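Local coordinates for cellulose biosynthesis protein BcsG (Salmonella typhimurium LT2, PDB 5OLT) that is required for cellulose biosynthesis, this chain being the zinc-binding extramembrane domain of a membrane-anchored member of the alkaline phosphatase family, at residues Ser97-Ser100 / Pro104-Ile107; Arg108-Ser113 / Gly164-Glu169; Leu145-Asn150 / Gly154-Glu159; Ser174-Ala179 / Asp191-Asn196; Pro218-Asn223 / Gly280-Pro285. One frame throughout, in Å; residues are numbered along the deposited sequence. Where two conformers were deposited one is given.

Interaction 1: Ser97-Ser100 / Pro104-Ile107; sequences SGTS and PAAI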
# COMPACT_ATOMS: atom_id res chain seq x y z
N SER A 97 -3.12 -3.20 5.84
CA SER A 97 -1.68 -3.04 5.61
C SER A 97 -0.85 -4.26 6.06
O SER A 97 0.32 -4.36 5.70
CB SER A 97 -1.13 -1.80 6.32
OG SER A 97 -1.16 -2.00 7.72
N GLY A 98 -1.45 -5.18 6.81
CA GLY A 98 -0.79 -6.43 7.16
C GLY A 98 0.19 -6.37 8.32
O GLY A 98 0.73 -7.42 8.67
N THR A 99 0.43 -5.18 8.87
CA THR A 99 1.46 -4.99 9.92
C THR A 99 1.35 -3.60 10.45
O THR A 99 0.68 -2.73 9.84
CB THR A 99 2.87 -5.22 9.32
OG1 THR A 99 3.85 -5.08 10.35
CG2 THR A 99 3.17 -4.24 8.19
N SER A 100 1.97 -3.36 11.61
CA SER A 100 1.98 -2.01 12.15
C SER A 100 3.38 -1.39 12.23
O SER A 100 3.50 -0.32 12.85
CB SER A 100 1.25 -1.93 13.46
OG SER A 100 1.79 -2.82 14.42
N PRO A 104 8.46 -3.99 7.80
CA PRO A 104 7.65 -5.06 7.24
C PRO A 104 6.59 -4.54 6.28
O PRO A 104 6.28 -5.23 5.30
CB PRO A 104 7.00 -5.70 8.46
CG PRO A 104 7.70 -5.18 9.63
CD PRO A 104 8.55 -4.02 9.28
N ALA A 105 6.03 -3.34 6.52
CA ALA A 105 5.06 -2.79 5.58
C ALA A 105 5.65 -2.57 4.22
O ALA A 105 5.00 -2.89 3.20
CB ALA A 105 4.49 -1.49 6.10
N ALA A 106 6.84 -1.99 4.19
CA ALA A 106 7.49 -1.71 2.90
C ALA A 106 7.84 -3.01 2.18
O ALA A 106 7.63 -3.13 0.96
CB ALA A 106 8.73 -0.88 3.12
N ILE A 107 8.33 -4.02 2.91
CA ILE A 107 8.64 -5.29 2.29
C ILE A 107 7.36 -5.94 1.73
O ILE A 107 7.37 -6.46 0.61
CB ILE A 107 9.31 -6.25 3.29
CG1 ILE A 107 10.63 -5.65 3.82
CG2 ILE A 107 9.65 -7.58 2.60
CD1 ILE A 107 11.12 -6.38 5.06
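T99 reaches the first full turn of the facing helix with both branches of its side chain. The methyl CG2 does the closer packing, lying 3.4 Å from the backbone N of A105 and 3.7 Å from A105 CB, so that it sits against main chain and side chain of one residue. The hydroxyl OG1 is turned to P104, 3.7 Å from P104 CB; the threonine branch and the proline ring cross at about a right angle. A chi1 of -178° swings OG1 away from the threonine's own N and leaves CG2 between N and the carbonyl carbon, against A105. This is a strand-loop-helix connection at the zinc site: strand 90-96 ends, the loop turns, and helix 102-110 starts with the zinc ligand S102, as in the alkaline phosphatase family. Further out, S97 OG, lying in the plane of the T99 carbonyl, donates to T99 O at 2.9 Å and thereby braces the loop across G98. T99 OG1 is hydrogen-bonded to N357 OD1 and to E356 O, beyond the two segments. S100 OG, on the far side of the loop, is bonded to N357 ND2 and R282 O.

Interaction 2: Arg108-Ser113 / Gly164-Glu169; sequences RLLRAS and GGMQSE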
# COMPACT_ATOMS: atom_id res chain seq x y z
N ARG A 108 6.25 -5.89 2.48
CA ARG A 108 5.00 -6.47 2.00
C ARG A 108 4.56 -5.78 0.69
O ARG A 108 4.13 -6.44 -0.24
CB ARG A 108 3.92 -6.37 3.07
CG ARG A 108 4.16 -7.33 4.23
CD ARG A 108 3.06 -7.25 5.29
NE ARG A 108 3.31 -8.24 6.36
CZ ARG A 108 3.10 -9.56 6.23
NH1 ARG A 108 2.57 -10.08 5.12
NH2 ARG A 108 3.45 -10.38 7.24
N LEU A 109 4.65 -4.46 0.64
CA LEU A 109 4.28 -3.74 -0.57
C LEU A 109 5.21 -4.08 -1.74
O LEU A 109 4.74 -4.30 -2.87
CB LEU A 109 4.34 -2.23 -0.28
CG LEU A 109 4.08 -1.26 -1.46
CD1 LEU A 109 2.80 -1.55 -2.22
CD2 LEU A 109 4.02 0.13 -0.89
N LEU A 110 6.52 -4.17 -1.47
CA LEU A 110 7.47 -4.52 -2.53
C LEU A 110 7.27 -5.96 -3.02
O LEU A 110 7.56 -6.26 -4.19
CB LEU A 110 8.93 -4.23 -2.11
CG LEU A 110 9.16 -2.73 -1.90
CD1 LEU A 110 10.43 -2.50 -1.12
CD2 LEU A 110 9.21 -1.98 -3.22
N ARG A 111 6.65 -6.80 -2.19
CA ARG A 111 6.33 -8.18 -2.57
C ARG A 111 4.85 -8.33 -2.94
O ARG A 111 4.25 -9.40 -2.81
CB ARG A 111 6.75 -9.15 -1.47
CG ARG A 111 8.24 -9.19 -1.23
CD ARG A 111 8.59 -10.25 -0.20
NE ARG A 111 10.02 -10.17 0.11
CZ ARG A 111 10.64 -11.06 0.86
NH1 ARG A 111 9.96 -12.11 1.34
NH2 ARG A 111 11.96 -10.91 1.05
N ALA A 112 4.23 -7.24 -3.48
CA ALA A 112 2.79 -7.24 -3.73
C ALA A 112 2.29 -8.27 -4.76
O ALA A 112 1.08 -8.50 -4.81
CB ALA A 112 2.34 -5.85 -4.20
N SER A 113 3.20 -8.82 -5.60
CA SER A 113 2.73 -9.67 -6.70
C SER A 113 2.48 -11.12 -6.30
O SER A 113 2.00 -11.88 -7.13
CB SER A 113 3.69 -9.58 -7.87
OG SER A 113 3.76 -8.22 -8.35
N GLY A 164 13.19 -6.09 0.60
CA GLY A 164 12.28 -5.59 -0.44
C GLY A 164 12.83 -5.76 -1.85
O GLY A 164 12.09 -5.61 -2.82
N GLY A 165 14.12 -6.06 -1.96
CA GLY A 165 14.77 -6.31 -3.24
C GLY A 165 15.05 -5.08 -4.09
O GLY A 165 15.45 -5.21 -5.23
N MET A 166 14.86 -3.89 -3.52
CA MET A 166 14.98 -2.66 -4.28
C MET A 166 16.46 -2.20 -4.27
O MET A 166 16.89 -1.48 -3.37
CB MET A 166 14.00 -1.65 -3.66
CG MET A 166 14.25 -0.18 -3.91
SD MET A 166 13.53 0.26 -5.48
CE MET A 166 11.85 -0.22 -5.16
N GLN A 167 17.22 -2.67 -5.25
CA GLN A 167 18.67 -2.40 -5.33
C GLN A 167 18.91 -1.21 -6.29
O GLN A 167 19.45 -1.37 -7.37
CB GLN A 167 19.43 -3.70 -5.74
CG GLN A 167 20.96 -3.66 -5.53
CD GLN A 167 21.36 -3.26 -4.12
OE1 GLN A 167 21.24 -4.05 -3.18
NE2 GLN A 167 21.84 -2.03 -3.96
N SER A 168 18.45 -0.04 -5.87
CA SER A 168 18.59 1.23 -6.61
C SER A 168 19.11 2.25 -5.63
O SER A 168 18.80 2.19 -4.45
CB SER A 168 17.27 1.75 -7.17
OG SER A 168 16.64 0.83 -8.01
N GLU A 169 19.88 3.20 -6.13
CA GLU A 169 20.41 4.25 -5.27
C GLU A 169 19.25 5.15 -4.92
O GLU A 169 18.31 5.29 -5.69
CB GLU A 169 21.53 5.05 -5.96
CG GLU A 169 22.82 4.26 -6.18
CD GLU A 169 23.53 3.87 -4.88
OE1 GLU A 169 24.09 4.77 -4.21
OE2 GLU A 169 23.52 2.66 -4.52
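L110 meets G164 at close quarters, and this half of the contact illustrates how a bare backbone can receive a branched side chain. L110 CB lies 3.5 Å from G164 O, while CD1 rests 3.7 Å from G164 CA. Having no side chain, G164 lets the leucine settle directly on the main chain, and the two CA atoms approach to 5.4 Å. The leucine's CG is anti to the carbonyl carbon (chi1 -65°), which carries the fork outward from the end of helix 102-110 so that CD1 and CD2 reach different partners. CD2 goes to M166, whose CE lies 3.7 Å away in one of two conformers; this methyl contact is accordingly the less certain one. M166 stands at the centre of an inverse gamma turn and bends at chi2 and chi3; the two side chains cross at about a right angle, with CE at L110 CD2. No hydrogen bond joins the two segments.

Beyond M166 the packing gives way to solvent: Q167 and E169 are exposed and the chain 167-169 diverges from the helix end. R111, just past the helix, does not touch 164-169, but its NH2 is bonded to N163 O, one residue before G164.

Two further helices pack on the contact: F133 of helix 132-138 and V160 of helix 156-162 each touch both L110 and M166. Y318 of helix 318-328 packs on R108 and L109, earlier on the same helix as L110. The pairing thus joins the C-terminal end of helix 102-110 to the loop that leaves helix 156-162.

Interaction 3: Leu145-Asn150 / Gly154-Glu159; sequences LMMDHN and GGFLKE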
# COMPACT_ATOMS: atom_id res chain seq x y z
N LEU A 145 14.08 4.73 -6.58
CA LEU A 145 13.79 4.76 -5.15
C LEU A 145 13.96 6.19 -4.70
O LEU A 145 15.00 6.78 -4.93
CB LEU A 145 14.78 3.85 -4.44
CG LEU A 145 14.73 3.86 -2.92
CD1 LEU A 145 13.37 3.37 -2.42
CD2 LEU A 145 15.88 3.00 -2.39
N MET A 146 12.93 6.69 -4.02
CA MET A 146 12.86 8.06 -3.60
C MET A 146 12.37 8.08 -2.17
O MET A 146 11.47 7.29 -1.82
CB MET A 146 11.85 8.75 -4.51
CG MET A 146 11.82 10.24 -4.42
SD MET A 146 11.10 10.90 -5.94
CE MET A 146 9.36 10.71 -5.68
N MET A 147 12.90 8.99 -1.35
CA MET A 147 12.37 9.15 0.02
C MET A 147 12.39 10.61 0.39
O MET A 147 13.17 11.40 -0.18
CB MET A 147 13.19 8.35 1.05
CG MET A 147 13.19 6.85 0.80
SD MET A 147 13.87 5.89 2.15
CE MET A 147 13.79 4.25 1.40
N ASP A 148 11.56 10.98 1.37
CA ASP A 148 11.67 12.33 1.93
C ASP A 148 12.52 12.32 3.21
O ASP A 148 12.48 13.26 3.99
CB ASP A 148 10.30 12.98 2.12
CG ASP A 148 9.43 12.28 3.13
OD1 ASP A 148 9.91 11.40 3.85
OD2 ASP A 148 8.21 12.63 3.19
N HIS A 149 13.31 11.26 3.39
CA HIS A 149 14.16 11.12 4.56
C HIS A 149 15.32 10.22 4.18
O HIS A 149 15.36 9.67 3.08
CB HIS A 149 13.33 10.54 5.73
CG HIS A 149 12.83 9.15 5.50
ND1 HIS A 149 11.74 8.81 4.73
CD2 HIS A 149 13.34 7.98 5.97
CE1 HIS A 149 11.58 7.49 4.75
NE2 HIS A 149 12.54 6.97 5.50
N ASN A 150 16.29 10.05 5.09
CA ASN A 150 17.49 9.32 4.68
C ASN A 150 17.39 7.81 4.89
O ASN A 150 18.32 7.09 4.52
CB ASN A 150 18.75 9.91 5.34
CG ASN A 150 18.75 9.76 6.86
OD1 ASN A 150 18.07 8.88 7.41
ND2 ASN A 150 19.54 10.58 7.55
N GLY A 154 15.97 2.76 12.09
CA GLY A 154 15.41 1.41 12.06
C GLY A 154 16.00 0.52 10.97
O GLY A 154 15.48 -0.57 10.70
N GLY A 155 17.06 0.99 10.32
CA GLY A 155 17.66 0.25 9.20
C GLY A 155 16.66 0.13 8.06
O GLY A 155 16.69 -0.84 7.31
N PHE A 156 15.78 1.14 7.93
CA PHE A 156 14.69 1.05 6.95
C PHE A 156 15.19 0.90 5.52
O PHE A 156 14.74 0.02 4.79
CB PHE A 156 13.78 2.27 7.06
CG PHE A 156 12.63 2.25 6.09
CD1 PHE A 156 11.52 1.42 6.31
CD2 PHE A 156 12.66 3.04 4.95
CE1 PHE A 156 10.45 1.39 5.40
CE2 PHE A 156 11.59 3.02 4.05
CZ PHE A 156 10.50 2.19 4.27
N LEU A 157 16.13 1.76 5.11
CA LEU A 157 16.67 1.66 3.76
C LEU A 157 17.33 0.29 3.53
O LEU A 157 17.16 -0.31 2.48
CB LEU A 157 17.65 2.81 3.48
CG LEU A 157 18.34 2.84 2.09
CD1 LEU A 157 17.31 2.86 0.97
CD2 LEU A 157 19.27 4.05 2.01
N LYS A 158 18.06 -0.20 4.52
CA LYS A 158 18.66 -1.55 4.39
C LYS A 158 17.58 -2.63 4.20
O LYS A 158 17.76 -3.51 3.36
CB LYS A 158 19.57 -1.85 5.58
CG LYS A 158 20.88 -1.07 5.54
CD LYS A 158 21.73 -1.37 6.77
CE LYS A 158 23.05 -0.61 6.72
NZ LYS A 158 23.76 -0.69 8.03
N GLU A 159 16.46 -2.55 4.94
CA GLU A 159 15.37 -3.52 4.77
C GLU A 159 14.75 -3.42 3.37
O GLU A 159 14.50 -4.46 2.72
CB GLU A 159 14.28 -3.37 5.86
CG GLU A 159 14.78 -3.64 7.28
CD GLU A 159 13.72 -4.20 8.20
OE1 GLU A 159 12.56 -4.32 7.79
OE2 GLU A 159 14.05 -4.55 9.36
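H149, whose imidazole edge meets F156, is anchored through D148 OD1, an oxygen that two groups grip. H149 ND1 donates to it at 3.3 Å with an N-H...O angle of 158°, and the backbone N of L217 is its other partner. The oxygen lies in the plane of the imidazole, which limits rotation of the ring and leaves NE2 facing the helix. There NE2 comes within 4.0 Å of F156 CD2. The two rings meet obliquely, their planes 43° apart.

M147 approaches the same phenyl group from the strand. In one of two conformers its chain runs extended beyond CG and makes a Met-aromatic contact, with SD 5.3 Å from the centroid of the F156 ring and at the ring's edge. Its methyl CE then lies 3.7 Å from F156 CE2 and 3.8 Å from L157 CD1; contacts that hold for a single conformer are correspondingly less certain. L157 CD1 also meets L145 CD2 at 3.7 Å, while its other methyl, CD2, faces N150 O.

The topology is a beta-alpha step: strand 142-147, at the edge of the large mixed sheet, runs through a short loop into helix 156-162. G155 takes the N-cap position, and its O accepts from E159 N in the first turn. F156 also touches S102 and A106 of helix 102-110, and its side chain is about 6 Å from the zinc ion. Since no hydrogen bond spans the two segments, their cohesion rests on apolar and sulfur-aromatic packing, with the polar imidazole oriented from its own side by D148.

Interaction 4: Ser174-Ala179 / Asp191-Asn196; sequences SGLPTA and DLAVLN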
# COMPACT_ATOMS: atom_id res chain seq x y z
N SER A 174 20.11 16.30 -2.37
CA SER A 174 20.84 17.57 -2.17
C SER A 174 19.97 18.74 -2.60
O SER A 174 19.31 18.67 -3.65
CB SER A 174 22.13 17.62 -3.01
OG SER A 174 22.97 16.54 -2.70
N GLY A 175 19.99 19.82 -1.82
CA GLY A 175 19.29 21.03 -2.21
C GLY A 175 17.80 21.03 -1.91
O GLY A 175 17.13 22.02 -2.17
N LEU A 176 17.26 19.93 -1.38
CA LEU A 176 15.84 19.93 -1.04
C LEU A 176 15.56 20.71 0.23
O LEU A 176 16.33 20.64 1.16
CB LEU A 176 15.34 18.50 -0.85
CG LEU A 176 15.29 17.60 -2.09
CD1 LEU A 176 14.97 16.20 -1.62
CD2 LEU A 176 14.26 18.11 -3.09
N PRO A 177 14.43 21.45 0.28
CA PRO A 177 14.10 22.12 1.52
C PRO A 177 13.64 21.14 2.60
O PRO A 177 13.07 20.09 2.30
CB PRO A 177 12.97 23.08 1.13
CG PRO A 177 12.43 22.58 -0.14
CD PRO A 177 13.42 21.67 -0.77
N THR A 178 13.95 21.46 3.83
CA THR A 178 13.56 20.66 4.98
C THR A 178 12.20 21.14 5.49
O THR A 178 11.99 22.35 5.75
CB THR A 178 14.62 20.81 6.07
OG1 THR A 178 15.80 20.15 5.61
CG2 THR A 178 14.21 20.14 7.37
N ALA A 179 11.25 20.22 5.60
CA ALA A 179 9.93 20.53 6.14
C ALA A 179 9.84 20.30 7.66
O ALA A 179 9.17 21.09 8.37
CB ALA A 179 8.92 19.67 5.44
N ASP A 191 7.66 17.37 0.73
CA ASP A 191 7.21 16.34 -0.22
C ASP A 191 6.91 16.90 -1.60
O ASP A 191 7.17 16.22 -2.61
CB ASP A 191 6.02 15.59 0.32
CG ASP A 191 6.42 14.74 1.50
OD1 ASP A 191 7.42 13.96 1.30
OD2 ASP A 191 5.85 14.90 2.62
N LEU A 192 6.35 18.12 -1.67
CA LEU A 192 6.12 18.71 -2.98
C LEU A 192 7.44 18.93 -3.68
O LEU A 192 7.51 18.73 -4.91
CB LEU A 192 5.32 20.00 -2.84
CG LEU A 192 4.88 20.71 -4.12
CD1 LEU A 192 4.12 19.73 -5.03
CD2 LEU A 192 4.05 21.95 -3.76
N ALA A 193 8.49 19.34 -2.95
CA ALA A 193 9.82 19.51 -3.58
C ALA A 193 10.38 18.19 -4.10
O ALA A 193 10.92 18.13 -5.21
CB ALA A 193 10.79 20.16 -2.62
N VAL A 194 10.23 17.11 -3.32
CA VAL A 194 10.67 15.79 -3.76
C VAL A 194 9.91 15.38 -5.03
O VAL A 194 10.51 14.88 -5.99
CB VAL A 194 10.44 14.73 -2.65
CG1 VAL A 194 10.75 13.34 -3.16
CG2 VAL A 194 11.33 15.01 -1.43
N LEU A 195 8.59 15.60 -5.05
CA LEU A 195 7.76 15.16 -6.17
C LEU A 195 8.06 16.01 -7.41
O LEU A 195 8.07 15.48 -8.51
CB LEU A 195 6.27 15.24 -5.81
CG LEU A 195 5.84 14.12 -4.86
CD1 LEU A 195 4.53 14.53 -4.17
CD2 LEU A 195 5.67 12.80 -5.64
N ASN A 196 8.27 17.31 -7.23
CA ASN A 196 8.60 18.16 -8.38
C ASN A 196 9.95 17.81 -9.00
O ASN A 196 10.11 17.86 -10.23
CB ASN A 196 8.53 19.62 -8.00
CG ASN A 196 7.12 20.16 -8.05
OD1 ASN A 196 6.27 19.68 -8.82
ND2 ASN A 196 6.85 21.17 -7.24
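P177 and L176 supply the loop side of a contact without hydrogen bonds, mostly between apolar side chains, with A193 and V194 on the opening turns of helix 191-203. The proline brings two ring carbons to A193 CB: CD at 3.6 Å and CG at 3.8 Å. L176 divides its fork. CD1 meets V194 CG2 at 3.8 Å, the leucine and valine crossing at about a right angle, while CD2 lies over the backbone of A193, 4.0 Å from its O. In V194 the branch CG1 is anti to the backbone N (chi1 173°), which leaves CG2 beside that N and turned to the leucine.

These residues belong to a two-stranded beta hairpin (178-181 with 187-189) followed directly by helix 191-203, the loop 174-177 leading into its first strand. L176 and V194 both also touch Y189 of the returning strand.

Polar bonding runs alongside this packing without crossing between the two segments. The helix is held by its own backbone bonds, L195 N to D191 O at 2.9 Å and N196 N to L192 O at 2.8 Å. At the loop end, S174 O accepts from R197 NH1, and P177 is backbone-bonded to D190.

Interaction 5: Pro218-Asn223 / Gly280-Pro285; sequences PLHDGN and GLRDIP. With CIT (citric acid), chain D.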
# COMPACT_ATOMS: atom_id res chain seq x y z
N PRO A 218 6.58 12.19 7.00
CA PRO A 218 6.23 13.36 7.83
C PRO A 218 5.24 13.10 8.95
O PRO A 218 5.23 13.84 9.94
CB PRO A 218 5.65 14.34 6.81
CG PRO A 218 5.06 13.47 5.76
CD PRO A 218 6.07 12.35 5.62
N LEU A 219 4.40 12.06 8.82
CA LEU A 219 3.36 11.81 9.82
C LEU A 219 3.88 10.96 10.97
O LEU A 219 3.15 10.70 11.91
CB LEU A 219 2.14 11.16 9.18
CG LEU A 219 1.58 11.95 8.00
CD1 LEU A 219 0.31 11.24 7.51
CD2 LEU A 219 1.32 13.43 8.31
N HIS A 220 5.16 10.52 10.92
CA HIS A 220 5.69 9.73 12.03
C HIS A 220 5.71 10.53 13.33
O HIS A 220 5.98 11.72 13.34
CB HIS A 220 7.10 9.26 11.70
CG HIS A 220 7.62 8.18 12.64
ND1 HIS A 220 7.96 8.42 13.97
CD2 HIS A 220 7.86 6.87 12.42
CE1 HIS A 220 8.42 7.30 14.50
NE2 HIS A 220 8.39 6.35 13.58
N ASP A 221 5.42 9.85 14.45
CA ASP A 221 5.48 10.48 15.76
C ASP A 221 6.87 11.14 16.01
O ASP A 221 7.91 10.65 15.55
CB ASP A 221 5.17 9.45 16.85
CG ASP A 221 4.64 10.09 18.12
OD1 ASP A 221 4.46 11.35 18.18
OD2 ASP A 221 4.41 9.30 19.07
N GLY A 222 6.85 12.26 16.72
CA GLY A 222 8.10 12.88 17.13
C GLY A 222 8.68 13.90 16.17
O GLY A 222 9.69 14.50 16.47
N ASN A 223 8.08 14.07 14.99
CA ASN A 223 8.57 15.05 14.03
C ASN A 223 8.16 16.44 14.45
O ASN A 223 7.05 16.66 14.94
CB ASN A 223 8.00 14.78 12.65
CG ASN A 223 8.57 13.53 12.00
OD1 ASN A 223 9.55 12.93 12.49
ND2 ASN A 223 7.96 13.11 10.91
N GLY A 280 -0.28 6.44 20.16
CA GLY A 280 1.09 6.36 19.70
C GLY A 280 1.69 4.99 19.78
O GLY A 280 2.68 4.74 19.09
N LEU A 281 1.14 4.10 20.61
CA LEU A 281 1.70 2.73 20.70
C LEU A 281 1.03 1.86 19.66
O LEU A 281 -0.19 1.84 19.54
CB LEU A 281 1.52 2.13 22.09
CG LEU A 281 2.81 2.11 22.90
CD1 LEU A 281 3.42 3.50 23.07
CD2 LEU A 281 2.61 1.44 24.22
N ARG A 282 1.84 1.07 18.97
CA ARG A 282 1.32 0.26 17.83
C ARG A 282 2.07 -1.08 17.74
O ARG A 282 2.31 -1.59 16.67
CB ARG A 282 1.32 1.08 16.53
CG ARG A 282 2.65 1.73 16.21
CD ARG A 282 2.56 2.42 14.87
NE ARG A 282 3.68 3.35 14.71
CZ ARG A 282 4.87 3.05 14.20
NH1 ARG A 282 5.17 1.84 13.72
NH2 ARG A 282 5.82 4.01 14.20
N ASP A 283 2.41 -1.67 18.89
CA ASP A 283 3.09 -2.97 18.85
C ASP A 283 2.17 -4.12 18.50
O ASP A 283 2.65 -5.17 18.05
CB ASP A 283 3.82 -3.22 20.18
CG ASP A 283 4.87 -2.13 20.41
OD1 ASP A 283 5.73 -1.90 19.50
OD2 ASP A 283 4.74 -1.44 21.41
N ILE A 284 0.87 -3.93 18.71
CA ILE A 284 -0.13 -4.90 18.25
C ILE A 284 -0.81 -4.32 17.02
O ILE A 284 -1.31 -3.20 17.07
CB ILE A 284 -1.14 -5.23 19.36
CG1 ILE A 284 -0.42 -5.80 20.62
CG2 ILE A 284 -2.21 -6.19 18.84
CD1 ILE A 284 0.35 -7.10 20.37
N PRO A 285 -0.81 -5.05 15.90
CA PRO A 285 -1.35 -4.48 14.64
C PRO A 285 -2.88 -4.60 14.59
O PRO A 285 -3.45 -5.49 13.93
CB PRO A 285 -0.63 -5.29 13.56
CG PRO A 285 -0.48 -6.65 14.21
CD PRO A 285 -0.18 -6.38 15.68
C1 CIT D . 10.14 -1.17 12.23
O1 CIT D . 10.08 -0.63 11.12
O2 CIT D . 10.49 -2.37 12.31
C2 CIT D . 9.78 -0.43 13.53
C3 CIT D . 9.77 1.11 13.53
O7 CIT D . 11.03 1.71 13.22
C4 CIT D . 9.39 1.57 14.95
C5 CIT D . 9.36 3.08 15.17
O3 CIT D . 8.80 3.80 14.32
O4 CIT D . 9.83 3.58 16.22
C6 CIT D . 8.81 1.66 12.50
O5 CIT D . 9.18 2.54 11.65
O6 CIT D . 7.64 1.23 12.54
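H220 and R282 meet beside the zinc site of this alkaline phosphatase-type domain, on loops that follow strands 210-216 and 259-265 of the main sheet. Imidazole and guanidinium planes stand 87° apart, and H220 NE2 lies at the edge of the guanidinium, 3.5 Å from R282 NH2. The two nitrogens are not bonded to each other; they converge on one carboxylate oxygen of a citrate, probably from the crystallisation liquor. H220 NE2 donates to citrate O3 at 2.7 Å, and R282 NH2 reaches the same oxygen at 3.0 Å. Its sister nitrogen NH1 makes a nearly straight bond, 174°, to O6 of another citrate carboxylate at 2.8 Å. The arginine chain, extended from CG to NE, carries the guanidinium to the citrate. There its two amino groups serve separate carboxylates, consistent with a pocket able to hold an anion. S102 OG and G103 N are also hydrogen-bonded to the citrate, while the R282 side chain touches the zinc ligand H267 and comes about 5 Å from the metal.

H220 opens a type II beta turn ending at N223, and its ring stacks on F183. N223 ND2 donates to P218 O at 3.0 Å, coming from above the carbonyl plane. The rotation of the imidazole is restrained by ND1, which donates to D221 O at 2.7 Å, with the oxygen in the ring plane and a carbonyl lone pair directed at the nitrogen.

How the interactions relate
Read from the N terminus, interaction 1 comes first and closes a very short loop, between the end of strand 90-96 and helix 102-110. Interaction 2 starts on the same helix and closes a longer excursion, within which interaction 3 forms its own small loop between edge strand 142-147 and helix 156-162. Interaction 4, at the hairpin and helix 191-203, and interaction 5, between two loops at the zinc site, then follow in series; none cross. Neighbours still meet: helices 102-110 and 156-162 pack together between interactions 1 and 3, G164 N lies 3.0 Å from E159 O between 2 and 3, D148 CB nears V194 CG2 between 3 and 4, and T99 packs on P285 between 1 and 5.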